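Side-chain contacts in cycloalternan-forming enzyme (Listeria monocytogenes serovar 1/2a, PDB 5F7U), which belongs to glycoside hydrolase family 31, combining a TIM-barrel domain with several beta-rich domains, among them a family 6 carbohydrate-binding module: residues 16-21 and 281-286; 206-209 and 213-216; 497-502 and 541-546; 914-919 and 938-943; 963-968 and 1024-1029. The protein carries 1 engineered substitution. All coordinates share one frame; numbering follows the deposited sequence.

Contact 1: 16-21 and 281-286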
# COMPACT_ATOMS: atom_id res chain seq x y z
N ASP A 16 -10.45 -7.77 24.34
CA ASP A 16 -10.52 -6.76 23.29
C ASP A 16 -9.62 -5.58 23.68
O ASP A 16 -9.58 -5.20 24.86
CB ASP A 16 -11.98 -6.32 23.09
CG ASP A 16 -12.16 -5.49 21.84
OD1 ASP A 16 -12.35 -6.04 20.74
OD2 ASP A 16 -12.09 -4.27 21.95
N LEU A 17 -8.88 -5.04 22.72
CA LEU A 17 -8.00 -3.89 23.01
C LEU A 17 -8.81 -2.64 23.37
O LEU A 17 -8.36 -1.82 24.16
CB LEU A 17 -7.09 -3.55 21.83
CG LEU A 17 -5.98 -2.50 22.03
CD1 LEU A 17 -5.01 -2.92 23.14
CD2 LEU A 17 -5.25 -2.23 20.73
N TYR A 18 -9.97 -2.49 22.75
CA TYR A 18 -10.66 -1.19 22.74
C TYR A 18 -11.79 -1.12 23.74
O TYR A 18 -12.18 -0.01 24.16
CB TYR A 18 -11.19 -0.90 21.33
CG TYR A 18 -10.08 -0.81 20.29
CD1 TYR A 18 -9.06 0.15 20.38
CD2 TYR A 18 -10.06 -1.70 19.19
CE1 TYR A 18 -8.05 0.23 19.42
CE2 TYR A 18 -9.07 -1.62 18.23
CZ TYR A 18 -8.06 -0.67 18.36
OH TYR A 18 -7.08 -0.59 17.42
N THR A 19 -12.32 -2.27 24.13
CA THR A 19 -13.49 -2.32 25.03
C THR A 19 -13.31 -3.37 26.11
O THR A 19 -12.41 -4.21 26.04
CB THR A 19 -14.82 -2.64 24.30
OG1 THR A 19 -14.81 -3.97 23.77
CG2 THR A 19 -15.12 -1.66 23.16
N VAL A 20 -14.17 -3.32 27.13
CA VAL A 20 -14.18 -4.38 28.14
C VAL A 20 -15.56 -4.99 28.19
O VAL A 20 -16.56 -4.30 27.92
CB VAL A 20 -13.75 -3.90 29.56
CG1 VAL A 20 -12.33 -3.32 29.54
CG2 VAL A 20 -14.77 -2.91 30.15
N GLN A 21 -15.62 -6.28 28.51
CA GLN A 21 -16.84 -6.92 28.97
C GLN A 21 -17.13 -6.44 30.40
O GLN A 21 -16.21 -5.98 31.08
CB GLN A 21 -16.71 -8.45 28.89
CG GLN A 21 -16.55 -8.93 27.44
CD GLN A 21 -17.74 -8.56 26.57
OE1 GLN A 21 -17.66 -7.66 25.72
NE2 GLN A 21 -18.86 -9.24 26.80
N THR A 281 -11.13 6.55 14.30
CA THR A 281 -10.81 5.64 15.41
C THR A 281 -9.34 5.19 15.39
O THR A 281 -8.88 4.58 16.35
CB THR A 281 -11.70 4.36 15.38
OG1 THR A 281 -11.43 3.62 14.18
CG2 THR A 281 -13.18 4.70 15.44
N GLU A 282 -8.62 5.47 14.29
CA GLU A 282 -7.21 5.08 14.13
C GLU A 282 -7.07 3.56 14.19
O GLU A 282 -6.12 3.03 14.79
CB GLU A 282 -6.31 5.81 15.16
CG GLU A 282 -6.64 7.29 15.25
CD GLU A 282 -5.65 8.12 16.04
OE1 GLU A 282 -4.78 7.57 16.75
OE2 GLU A 282 -5.77 9.36 15.97
N ARG A 283 -8.03 2.87 13.58
CA ARG A 283 -8.01 1.40 13.55
C ARG A 283 -7.70 0.90 12.14
O ARG A 283 -7.70 1.69 11.18
CB ARG A 283 -9.32 0.82 14.08
CG ARG A 283 -9.53 1.20 15.55
CD ARG A 283 -10.89 0.77 16.04
NE ARG A 283 -11.11 1.31 17.38
CZ ARG A 283 -12.19 1.08 18.11
NH1 ARG A 283 -13.18 0.30 17.65
NH2 ARG A 283 -12.27 1.65 19.33
N THR A 284 -7.40 -0.39 12.03
CA THR A 284 -7.06 -0.99 10.74
C THR A 284 -7.23 -2.50 10.72
O THR A 284 -7.10 -3.17 11.77
CB THR A 284 -5.62 -0.65 10.29
OG1 THR A 284 -5.41 -1.18 8.97
CG2 THR A 284 -4.54 -1.20 11.26
N TYR A 285 -7.50 -3.00 9.52
CA TYR A 285 -7.60 -4.43 9.27
C TYR A 285 -6.23 -5.07 9.12
O TYR A 285 -6.10 -6.29 9.20
CB TYR A 285 -8.31 -4.67 7.94
CG TYR A 285 -9.61 -3.94 7.72
CD1 TYR A 285 -10.82 -4.48 8.18
CD2 TYR A 285 -9.63 -2.73 6.98
CE1 TYR A 285 -12.03 -3.84 7.93
CE2 TYR A 285 -10.84 -2.08 6.73
CZ TYR A 285 -12.01 -2.64 7.22
OH TYR A 285 -13.17 -2.00 6.96
N LEU A 286 -5.22 -4.26 8.83
CA LEU A 286 -3.93 -4.79 8.38
C LEU A 286 -2.85 -4.01 9.12
O LEU A 286 -2.55 -2.87 8.78
CB LEU A 286 -3.81 -4.65 6.85
CG LEU A 286 -2.81 -5.56 6.11
CD1 LEU A 286 -2.96 -5.30 4.61
CD2 LEU A 286 -1.38 -5.31 6.56
O HOH W 1 -6.88 -1.49 14.83
O HOH W 2 -6.02 1.86 17.34
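The backbones around Tyr18 and Arg283 keep their distance, with Tyr18 CA and Arg283 CA 9.9 Å apart, and their side chains bridge two irregular loops. The guanidinium of Arg283 lies flat on the Tyr18 ring, its plane tilted by only 13° and its CZ 3.8 Å from the ring centroid. The two side chains slide past each other in opposite directions: Arg283 NH2 reaches back to Tyr18 CB at 3.4 Å, while Arg283 CD adds a CH-pi contact over the same face. An extended chain from CG to NE lays the arginine along the ring, and a salt bridge to Glu274 holds its NH1. Two waters tie the phenol to the other loop: Tyr18 OH is 2.7 Å from each, and they reach Thr284 N and Glu282 O. At the root of the tyrosine, Asp16 OD2 accepts from Tyr18 N, an Asx turn, and from Thr19 N, completing an Asx motif. The result is a surface cation-pi stack joining the N-terminal E-set-like region to the galactose mutarotase-like domain.

Contact 2: 206-209 and 213-216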
# COMPACT_ATOMS: atom_id res chain seq x y z
N GLU A 206 23.88 3.29 19.80
CA GLU A 206 23.65 4.15 18.64
C GLU A 206 23.93 3.37 17.38
O GLU A 206 24.97 2.71 17.26
CB GLU A 206 24.60 5.36 18.65
CG GLU A 206 24.42 6.30 19.83
CD GLU A 206 25.40 7.47 19.84
OE1 GLU A 206 26.31 7.57 18.98
OE2 GLU A 206 25.29 8.29 20.77
N VAL A 207 23.04 3.51 16.40
CA VAL A 207 23.22 2.86 15.11
C VAL A 207 23.61 3.94 14.11
O VAL A 207 22.88 4.89 13.89
CB VAL A 207 21.93 2.12 14.67
CG1 VAL A 207 22.10 1.49 13.30
CG2 VAL A 207 21.60 1.02 15.69
N HIS A 208 24.80 3.79 13.52
CA HIS A 208 25.31 4.73 12.55
C HIS A 208 25.51 3.99 11.22
O HIS A 208 25.69 2.76 11.18
CB HIS A 208 26.68 5.29 12.98
CG HIS A 208 26.65 6.09 14.25
ND1 HIS A 208 26.78 7.46 14.25
CD2 HIS A 208 26.53 5.73 15.55
CE1 HIS A 208 26.74 7.91 15.50
NE2 HIS A 208 26.59 6.88 16.30
N GLN A 209 25.47 4.75 10.13
CA GLN A 209 26.00 4.27 8.86
C GLN A 209 27.51 4.15 9.03
O GLN A 209 28.09 4.74 9.95
CB GLN A 209 25.69 5.25 7.73
CG GLN A 209 24.25 5.20 7.26
CD GLN A 209 23.91 6.29 6.26
OE1 GLN A 209 24.67 7.23 6.05
NE2 GLN A 209 22.74 6.18 5.65
N THR A 213 27.26 8.68 9.96
CA THR A 213 25.95 9.35 10.01
C THR A 213 25.03 8.59 10.95
O THR A 213 24.87 7.38 10.80
CB THR A 213 25.31 9.44 8.61
OG1 THR A 213 26.23 10.06 7.71
CG2 THR A 213 24.03 10.27 8.65
N LEU A 214 24.46 9.30 11.93
CA LEU A 214 23.56 8.66 12.89
C LEU A 214 22.24 8.30 12.21
O LEU A 214 21.64 9.15 11.55
CB LEU A 214 23.29 9.56 14.10
CG LEU A 214 22.35 9.02 15.19
CD1 LEU A 214 22.98 7.91 16.00
CD2 LEU A 214 21.93 10.16 16.11
N LEU A 215 21.80 7.05 12.41
CA LEU A 215 20.49 6.60 11.91
C LEU A 215 19.47 6.74 13.02
O LEU A 215 18.51 7.49 12.88
CB LEU A 215 20.57 5.15 11.39
CG LEU A 215 21.44 4.95 10.14
CD1 LEU A 215 21.35 3.49 9.68
CD2 LEU A 215 21.07 5.90 9.01
N THR A 216 19.71 6.05 14.14
CA THR A 216 18.87 6.17 15.33
C THR A 216 19.64 5.73 16.56
O THR A 216 20.73 5.15 16.45
CB THR A 216 17.50 5.42 15.19
OG1 THR A 216 16.58 5.89 16.20
CG2 THR A 216 17.67 3.90 15.24
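Leu214 sets its CD1 methyl over one face of the His208 imidazole, 3.9 Å from the ring centroid and toward the rim, in a CH-pi contact. Leu214 CG stands anti to Leu214 N (chi1 180°), which carries this methyl back over the neighbouring strand, where it also meets Glu206 CB. The ring is gripped at both nitrogens: His208 NE2 donates to Glu206 OE1 at 2.8 Å with the oxygen almost exactly in the ring plane, and ND1 is bonded to Gly212 O in the connecting turn. Two such bonds are consistent with a protonated imidazole, and Glu206 is itself paired with Arg204. These residues belong to an antiparallel hairpin of the galactose mutarotase-like domain, interrupted by a classic beta bulge in which Leu215 and Thr216 both face Val207. Val207 O accepts from Leu215 N at 2.8 Å and only weakly from Thr216 N at 3.4 Å, while Val207 N donates to Thr216 O. Beyond the bulge, Gln209 N bonds to Thr213 O. The Gln209 chain is extended and runs across Leu215 at about a right angle, its CG 3.7 Å from Leu215 CD2. Gln209 and Thr213 instead lie alongside each other and point the same way, with Gln209 OE1 3.4 Å from Thr213 CB.

Contact 3: 497-502 and 541-546. With GLC (alpha-D-glucopyranose), chain F.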
# COMPACT_ATOMS: atom_id res chain seq x y z
N ALA A 497 -20.44 -13.29 20.57
CA ALA A 497 -21.82 -13.21 20.06
C ALA A 497 -22.19 -11.89 19.36
O ALA A 497 -22.96 -11.90 18.40
CB ALA A 497 -22.80 -13.55 21.18
N SER A 498 -21.58 -10.78 19.79
CA SER A 498 -21.88 -9.45 19.25
C SER A 498 -21.19 -9.11 17.93
O SER A 498 -21.52 -8.11 17.30
CB SER A 498 -21.55 -8.40 20.32
OG SER A 498 -20.13 -8.30 20.49
N GLN A 499 -20.24 -9.94 17.50
CA GLN A 499 -19.39 -9.61 16.35
C GLN A 499 -19.94 -10.16 15.05
O GLN A 499 -20.93 -10.90 15.05
CB GLN A 499 -17.96 -10.09 16.57
CG GLN A 499 -17.35 -9.66 17.90
CD GLN A 499 -17.22 -8.16 18.04
OE1 GLN A 499 -16.99 -7.44 17.06
NE2 GLN A 499 -17.35 -7.67 19.26
N TRP A 500 -19.29 -9.79 13.95
CA TRP A 500 -19.62 -10.30 12.63
C TRP A 500 -19.41 -11.82 12.66
O TRP A 500 -18.35 -12.28 13.09
CB TRP A 500 -18.73 -9.64 11.58
CG TRP A 500 -19.19 -9.86 10.15
CD1 TRP A 500 -20.48 -9.91 9.69
CD2 TRP A 500 -18.34 -10.07 9.02
NE1 TRP A 500 -20.48 -10.13 8.33
CE2 TRP A 500 -19.19 -10.22 7.89
CE3 TRP A 500 -16.95 -10.11 8.84
CZ2 TRP A 500 -18.69 -10.43 6.59
CZ3 TRP A 500 -16.45 -10.33 7.55
CH2 TRP A 500 -17.32 -10.49 6.44
N PHE A 501 -20.44 -12.57 12.25
CA PHE A 501 -20.44 -14.04 12.36
C PHE A 501 -20.29 -14.55 13.81
O PHE A 501 -19.80 -15.66 14.04
CB PHE A 501 -19.42 -14.69 11.40
CG PHE A 501 -19.87 -14.74 9.96
CD1 PHE A 501 -20.67 -15.78 9.50
CD2 PHE A 501 -19.46 -13.74 9.05
CE1 PHE A 501 -21.08 -15.84 8.16
CE2 PHE A 501 -19.87 -13.78 7.72
CZ PHE A 501 -20.68 -14.83 7.27
N GLY A 502 -20.76 -13.75 14.77
CA GLY A 502 -20.89 -14.17 16.17
C GLY A 502 -21.49 -15.56 16.31
O GLY A 502 -22.42 -15.92 15.57
N MET A 541 -11.07 -12.06 13.79
CA MET A 541 -12.11 -12.74 14.52
C MET A 541 -11.60 -13.55 15.72
O MET A 541 -12.38 -14.23 16.36
CB MET A 541 -12.86 -13.67 13.56
CG MET A 541 -13.66 -12.90 12.53
SD MET A 541 -13.93 -13.93 11.07
CE MET A 541 -15.18 -12.93 10.26
N VAL A 542 -10.31 -13.44 16.02
CA VAL A 542 -9.72 -14.16 17.17
C VAL A 542 -9.74 -13.27 18.41
O VAL A 542 -8.98 -12.30 18.51
CB VAL A 542 -8.28 -14.64 16.88
CG1 VAL A 542 -7.64 -15.23 18.14
CG2 VAL A 542 -8.27 -15.67 15.76
N TRP A 543 -10.59 -13.63 19.36
CA TRP A 543 -10.61 -13.01 20.68
C TRP A 543 -10.33 -14.07 21.75
O TRP A 543 -10.36 -15.28 21.47
CB TRP A 543 -11.97 -12.36 20.93
CG TRP A 543 -12.13 -10.97 20.32
CD1 TRP A 543 -11.74 -9.78 20.88
CD2 TRP A 543 -12.77 -10.64 19.08
NE1 TRP A 543 -12.07 -8.73 20.07
CE2 TRP A 543 -12.72 -9.22 18.96
CE3 TRP A 543 -13.37 -11.39 18.06
CZ2 TRP A 543 -13.25 -8.55 17.86
CZ3 TRP A 543 -13.90 -10.73 16.98
CH2 TRP A 543 -13.84 -9.32 16.88
N GLY A 544 -10.12 -13.60 22.98
CA GLY A 544 -10.04 -14.47 24.16
C GLY A 544 -8.60 -14.87 24.39
O GLY A 544 -7.93 -15.36 23.49
N ARG A 545 -8.12 -14.68 25.61
CA ARG A 545 -6.74 -15.05 25.93
C ARG A 545 -6.48 -16.54 25.94
O ARG A 545 -5.39 -16.99 25.60
CB ARG A 545 -6.39 -14.51 27.29
CG ARG A 545 -6.21 -13.04 27.24
CD ARG A 545 -4.98 -12.73 28.03
NE ARG A 545 -4.87 -11.30 28.13
CZ ARG A 545 -4.08 -10.67 28.99
NH1 ARG A 545 -3.34 -11.38 29.84
NH2 ARG A 545 -4.08 -9.35 29.01
N ASP A 546 -7.49 -17.31 26.32
CA ASP A 546 -7.30 -18.75 26.48
C ASP A 546 -7.60 -19.53 25.20
O ASP A 546 -7.45 -20.77 25.17
CB ASP A 546 -8.14 -19.22 27.66
CG ASP A 546 -7.61 -18.69 28.99
OD1 ASP A 546 -6.55 -19.19 29.44
OD2 ASP A 546 -8.24 -17.78 29.59
C1 GLC F . -20.40 -5.55 8.40
C2 GLC F . -19.17 -6.48 8.43
C3 GLC F . -18.26 -6.24 7.22
C4 GLC F . -19.03 -6.44 5.90
C5 GLC F . -20.26 -5.51 5.94
C6 GLC F . -21.18 -5.66 4.74
O1 GLC F . -20.00 -4.20 8.68
O2 GLC F . -18.44 -6.25 9.63
O3 GLC F . -17.13 -7.10 7.31
O4 GLC F . -18.22 -6.10 4.75
O5 GLC F . -21.07 -5.62 7.13
O6 GLC F . -20.93 -4.50 3.96
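Gln499 and Trp500 meet Trp543 and Met541 where two loops of the TIM-barrel domain come together, the second of them following barrel strand 534-536. One contact is of CH-pi type: Gln499 CG sits over a face of the Trp543 six-membered ring, 4.1 Å from its centroid. The glutamine chain bends at chi2 (-64°), which carries its amide out past the rim on the CH2/CZ2 side, with Gln499 OE1 3.7 Å from Trp543 CH2 and the two planes 37° apart. Trp543 NE1 is hydrogen-bonded to Asp16 OD1, from the N-terminal region. The other contact is apolar, the Met541 CE methyl reaching Trp500 CE3 at 3.6 Å from the end of an extended chain. Trp500 also forms a wall of the glycan pocket, sandwiched between Phe501 on one face and the alpha-D-glucopyranose of chain F on the other. Asn273, Arg586 and Glu663 hydrogen-bond this sugar. Its O3 hydroxyl sits above the indole, 3.3 Å from Trp500 CZ3.

Contact 4: 914-919 and 938-943. With MG (magnesium ion), chain G.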
# COMPACT_ATOMS: atom_id res chain seq x y z
N VAL A 914 2.11 18.14 -32.02
CA VAL A 914 1.26 18.54 -30.88
C VAL A 914 1.90 18.12 -29.57
O VAL A 914 1.92 18.90 -28.60
CB VAL A 914 -0.18 17.97 -30.99
CG1 VAL A 914 -1.00 18.21 -29.72
CG2 VAL A 914 -0.89 18.61 -32.18
N GLN A 915 2.47 16.92 -29.57
CA GLN A 915 3.07 16.29 -28.39
C GLN A 915 4.58 16.47 -28.33
O GLN A 915 5.19 16.17 -27.30
CB GLN A 915 2.74 14.79 -28.37
CG GLN A 915 1.24 14.48 -28.21
CD GLN A 915 0.74 14.73 -26.80
OE1 GLN A 915 1.49 14.59 -25.83
NE2 GLN A 915 -0.53 15.08 -26.67
N ASN A 916 5.18 16.95 -29.43
CA ASN A 916 6.63 17.00 -29.59
C ASN A 916 7.28 15.64 -29.35
O ASN A 916 8.23 15.49 -28.57
CB ASN A 916 7.24 18.11 -28.73
CG ASN A 916 6.77 19.49 -29.15
OD1 ASN A 916 6.92 19.89 -30.32
ND2 ASN A 916 6.19 20.23 -28.21
N LEU A 917 6.72 14.62 -30.00
CA LEU A 917 7.24 13.27 -29.93
C LEU A 917 7.65 12.78 -31.30
O LEU A 917 6.88 12.90 -32.25
CB LEU A 917 6.18 12.31 -29.38
CG LEU A 917 5.72 12.54 -27.93
CD1 LEU A 917 4.53 11.64 -27.67
CD2 LEU A 917 6.84 12.22 -26.95
N THR A 918 8.87 12.24 -31.37
CA THR A 918 9.33 11.51 -32.55
C THR A 918 8.97 10.03 -32.45
O THR A 918 9.45 9.33 -31.55
CB THR A 918 10.84 11.65 -32.76
OG1 THR A 918 11.20 13.04 -32.77
CG2 THR A 918 11.23 11.04 -34.11
N TYR A 919 8.18 9.54 -33.40
CA TYR A 919 7.85 8.11 -33.45
C TYR A 919 8.89 7.42 -34.31
O TYR A 919 9.20 7.91 -35.39
CB TYR A 919 6.48 7.86 -34.10
CG TYR A 919 5.23 8.42 -33.42
CD1 TYR A 919 5.29 9.46 -32.48
CD2 TYR A 919 3.97 7.96 -33.80
CE1 TYR A 919 4.14 9.98 -31.91
CE2 TYR A 919 2.81 8.48 -33.24
CZ TYR A 919 2.90 9.49 -32.30
OH TYR A 919 1.76 10.02 -31.75
N HIS A 938 16.38 19.05 -27.18
CA HIS A 938 15.37 18.95 -26.12
C HIS A 938 14.05 19.52 -26.65
O HIS A 938 14.05 20.51 -27.39
CB HIS A 938 15.82 19.70 -24.87
CG HIS A 938 14.89 19.54 -23.70
ND1 HIS A 938 13.66 20.17 -23.64
CD2 HIS A 938 15.00 18.82 -22.56
CE1 HIS A 938 13.06 19.85 -22.50
NE2 HIS A 938 13.86 19.04 -21.83
N ALA A 939 12.92 18.89 -26.30
CA ALA A 939 11.64 19.30 -26.86
C ALA A 939 11.33 20.76 -26.53
O ALA A 939 11.84 21.28 -25.53
CB ALA A 939 10.52 18.40 -26.36
N PRO A 940 10.51 21.44 -27.36
CA PRO A 940 10.28 22.86 -27.10
C PRO A 940 9.55 23.11 -25.78
O PRO A 940 8.83 22.22 -25.28
CB PRO A 940 9.36 23.29 -28.25
CG PRO A 940 9.62 22.29 -29.34
CD PRO A 940 9.87 21.01 -28.61
N TYR A 941 9.79 24.30 -25.22
CA TYR A 941 8.97 24.86 -24.15
C TYR A 941 7.88 25.69 -24.82
O TYR A 941 8.17 26.76 -25.39
CB TYR A 941 9.84 25.75 -23.25
CG TYR A 941 10.84 24.99 -22.42
CD1 TYR A 941 12.07 24.57 -22.97
CD2 TYR A 941 10.56 24.66 -21.09
CE1 TYR A 941 12.99 23.85 -22.20
CE2 TYR A 941 11.47 23.97 -20.32
CZ TYR A 941 12.67 23.54 -20.88
OH TYR A 941 13.55 22.84 -20.08
N GLU A 942 6.65 25.21 -24.77
CA GLU A 942 5.55 25.85 -25.51
C GLU A 942 5.13 27.14 -24.84
O GLU A 942 4.90 27.18 -23.60
CB GLU A 942 4.35 24.89 -25.67
CG GLU A 942 4.64 23.66 -26.52
CD GLU A 942 5.05 23.98 -27.95
OE1 GLU A 942 4.71 25.08 -28.48
OE2 GLU A 942 5.70 23.10 -28.57
N ALA A 943 5.03 28.21 -25.63
CA ALA A 943 4.64 29.51 -25.10
C ALA A 943 3.23 29.46 -24.49
O ALA A 943 2.96 30.12 -23.48
CB ALA A 943 4.74 30.59 -26.17
MG MG G . 3.22 26.39 -29.47
O HOH W 3 6.80 19.95 -25.52
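Glu942 is a first-shell ligand of a magnesium site and Asn916 stands behind it in the second shell, at the seam between the sheet holding strand 917-922 and the sheet in which strand 941-942 pairs with strand 1054-1062. The side chains approach from opposite directions. Asn916 ND2 donates to Glu942 OE2 over 2.9 Å, nearly straight at 163°, meeting the anti lone pair of the carboxylate. Amide and carboxylate are almost coplanar, 5° apart. The other carboxylate oxygen, Glu942 OE1, binds magnesium at 2.2 Å; a bend at chi2 (-61°) turns the group so that one oxygen faces the metal and the other the asparagine. The amide thus helps to fix the rotation of a metal-binding carboxylate. Asn916 ND2 also gives a hydrogen bond of 2.8 Å to a water. Apolar atoms pack beside the amide, with Pro940 CD 3.5 Å from Asn916 CG, and Ala939 CB 4.1 Å from Asn916 CB. Asn916 lies in a G1 beta bulge, where it and Leu917 both face Asp912. Glu944, Thr961, Gly964 and Asp1057 also bind the ion, so Asn916 acts as a buried second-shell residue orienting one ligand of a protein-built magnesium site.

Contact 5: 963-968 and 1024-1029. With MG (magnesium ion), chain G; GLC (alpha-D-glucopyranose), chain B; GLC (alpha-D-glucopyranose), chain D.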
# COMPACT_ATOMS: atom_id res chain seq x y z
N THR A 963 -0.17 23.04 -28.84
CA THR A 963 -1.58 23.27 -29.16
C THR A 963 -1.88 24.63 -29.79
O THR A 963 -3.02 24.90 -30.20
CB THR A 963 -2.48 23.11 -27.91
OG1 THR A 963 -2.10 24.07 -26.92
CG2 THR A 963 -2.38 21.68 -27.34
N GLY A 964 -0.86 25.49 -29.87
CA GLY A 964 -1.01 26.83 -30.46
C GLY A 964 0.19 27.73 -30.19
O GLY A 964 1.36 27.28 -30.23
N PHE A 965 -0.13 28.99 -29.89
CA PHE A 965 0.84 30.06 -29.70
C PHE A 965 0.22 31.18 -28.86
O PHE A 965 -1.01 31.26 -28.74
CB PHE A 965 1.32 30.61 -31.06
CG PHE A 965 0.21 30.97 -32.01
CD1 PHE A 965 -0.42 32.22 -31.94
CD2 PHE A 965 -0.20 30.07 -33.01
CE1 PHE A 965 -1.42 32.57 -32.84
CE2 PHE A 965 -1.22 30.40 -33.90
CZ PHE A 965 -1.83 31.65 -33.82
N VAL A 966 1.06 32.04 -28.32
CA VAL A 966 0.63 33.26 -27.64
C VAL A 966 0.43 34.34 -28.71
O VAL A 966 1.33 34.57 -29.52
CB VAL A 966 1.67 33.67 -26.57
CG1 VAL A 966 1.40 35.07 -26.04
CG2 VAL A 966 1.64 32.67 -25.43
N ALA A 967 -0.74 34.97 -28.73
CA ALA A 967 -1.12 35.87 -29.85
C ALA A 967 -0.93 37.37 -29.57
O ALA A 967 -1.39 37.88 -28.53
CB ALA A 967 -2.56 35.60 -30.26
N GLY A 968 -0.28 38.07 -30.51
CA GLY A 968 -0.18 39.55 -30.45
C GLY A 968 0.93 39.99 -29.50
O GLY A 968 2.00 40.45 -29.94
N ASP A 1024 1.13 33.36 -41.62
CA ASP A 1024 1.22 31.91 -41.80
C ASP A 1024 2.67 31.45 -41.99
O ASP A 1024 2.90 30.29 -42.35
CB ASP A 1024 0.33 31.44 -42.95
CG ASP A 1024 -1.17 31.67 -42.67
OD1 ASP A 1024 -1.66 31.36 -41.56
OD2 ASP A 1024 -1.86 32.15 -43.60
N THR A 1025 3.63 32.35 -41.76
CA THR A 1025 5.06 32.04 -41.87
C THR A 1025 5.75 32.21 -40.52
O THR A 1025 5.70 33.30 -39.93
CB THR A 1025 5.73 32.93 -42.94
OG1 THR A 1025 5.02 32.81 -44.17
CG2 THR A 1025 7.22 32.53 -43.15
N TRP A 1026 6.38 31.13 -40.05
CA TRP A 1026 7.13 31.12 -38.79
C TRP A 1026 8.62 31.30 -39.07
O TRP A 1026 9.11 30.88 -40.11
CB TRP A 1026 6.89 29.82 -38.01
CG TRP A 1026 5.44 29.56 -37.71
CD1 TRP A 1026 4.57 28.81 -38.44
CD2 TRP A 1026 4.69 30.07 -36.60
NE1 TRP A 1026 3.32 28.82 -37.87
CE2 TRP A 1026 3.36 29.59 -36.73
CE3 TRP A 1026 5.00 30.89 -35.50
CZ2 TRP A 1026 2.35 29.89 -35.81
CZ3 TRP A 1026 4.00 31.21 -34.57
CH2 TRP A 1026 2.68 30.71 -34.74
N ASN A 1027 9.32 31.95 -38.14
CA ASN A 1027 10.77 32.09 -38.20
C ASN A 1027 11.33 31.80 -36.83
O ASN A 1027 10.61 31.89 -35.82
CB ASN A 1027 11.16 33.51 -38.65
CG ASN A 1027 12.66 33.68 -38.81
OD1 ASN A 1027 13.33 32.84 -39.39
ND2 ASN A 1027 13.19 34.78 -38.27
N THR A 1028 12.61 31.44 -36.79
CA THR A 1028 13.32 31.22 -35.54
C THR A 1028 14.52 32.16 -35.44
O THR A 1028 15.28 32.32 -36.40
CB THR A 1028 13.72 29.73 -35.41
OG1 THR A 1028 12.54 28.92 -35.40
CG2 THR A 1028 14.48 29.47 -34.13
N VAL A 1029 14.65 32.82 -34.30
CA VAL A 1029 15.78 33.70 -33.98
C VAL A 1029 16.55 33.04 -32.85
O VAL A 1029 15.94 32.48 -31.94
CB VAL A 1029 15.29 35.12 -33.60
CG1 VAL A 1029 16.33 35.91 -32.82
CG2 VAL A 1029 14.88 35.90 -34.84
MG MG G . 3.22 26.39 -29.47
C1 GLC B . -3.12 25.78 -22.02
C2 GLC B . -3.25 25.50 -23.52
C3 GLC B . -4.14 24.28 -23.78
C4 GLC B . -3.65 23.05 -23.02
C5 GLC B . -3.48 23.41 -21.55
C6 GLC B . -2.89 22.28 -20.73
O2 GLC B . -3.75 26.65 -24.21
O3 GLC B . -4.14 23.97 -25.18
O4 GLC B . -4.60 21.97 -23.15
O5 GLC B . -2.65 24.58 -21.39
O6 GLC B . -2.85 22.78 -19.38
C1 GLC D . -3.22 39.52 -37.12
C2 GLC D . -2.93 38.02 -36.98
C3 GLC D . -2.82 37.60 -35.51
C4 GLC D . -1.81 38.48 -34.75
C5 GLC D . -2.24 39.94 -34.91
C6 GLC D . -1.32 40.91 -34.20
O1 GLC D . -4.59 39.83 -36.77
O2 GLC D . -3.95 37.24 -37.61
O3 GLC D . -2.47 36.22 -35.44
O4 GLC D . -1.78 38.10 -33.36
O5 GLC D . -2.30 40.29 -36.31
O6 GLC D . -1.87 42.22 -34.41
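Phe965 and Trp1026 pack together inside the family 6 carbohydrate-binding module, a beta-sandwich, joining strand 965-968 to the residues leading into strand 1027-1035. The aromatic contact is an offset edge-to-face pair: the tryptophan directs the edge of its six-membered ring toward the phenylalanine face, with centroids 5.3 Å apart and planes at 62°. Trp1026 CH2 does most of the touching and comes to 3.4 Å from Phe965 CD2. With chi1 at 51°, Phe965 CG lies between the backbone N and the carbonyl carbon, swinging the ring toward the indole. Trp1026 NE1 is tied to Ala958 O, its ring receives a cation-pi contact from Arg994, and both aromatic side chains touch Asn1055. The same segment as Phe965 meets the metal and the sugars: Gly964 O coordinates magnesium at 2.2 Å, and Gly968 N approaches O4 of the chain D glucose to 3.2 Å. At the other end, Thr963 OG1 shares a 2.7 Å hydrogen bond with O3 of the chain B glucose.

Contact 4 is wholly buried and contact 1 lies at the surface, while contacts 2, 3 and 5 are partly buried. Contacts 1 and 3 are neighbours, their centres about 12 Å apart, and join directly through Asp16 OD1 and Trp543 NE1, which brings the N-terminal region against the barrel loops. Contacts 4 and 5, about 14 Å apart between centres, reach the same sheet and supply different ligands to one magnesium ion. Contact 2 stands apart as a local hairpin, and it alone is built on backbone bonds between its segments. Elsewhere side chains do the work: a cation on a ring in contact 1, CH-pi and apolar packing in contact 3, an amide-carboxylate bond in contact 4 and an aromatic pair in contact 5.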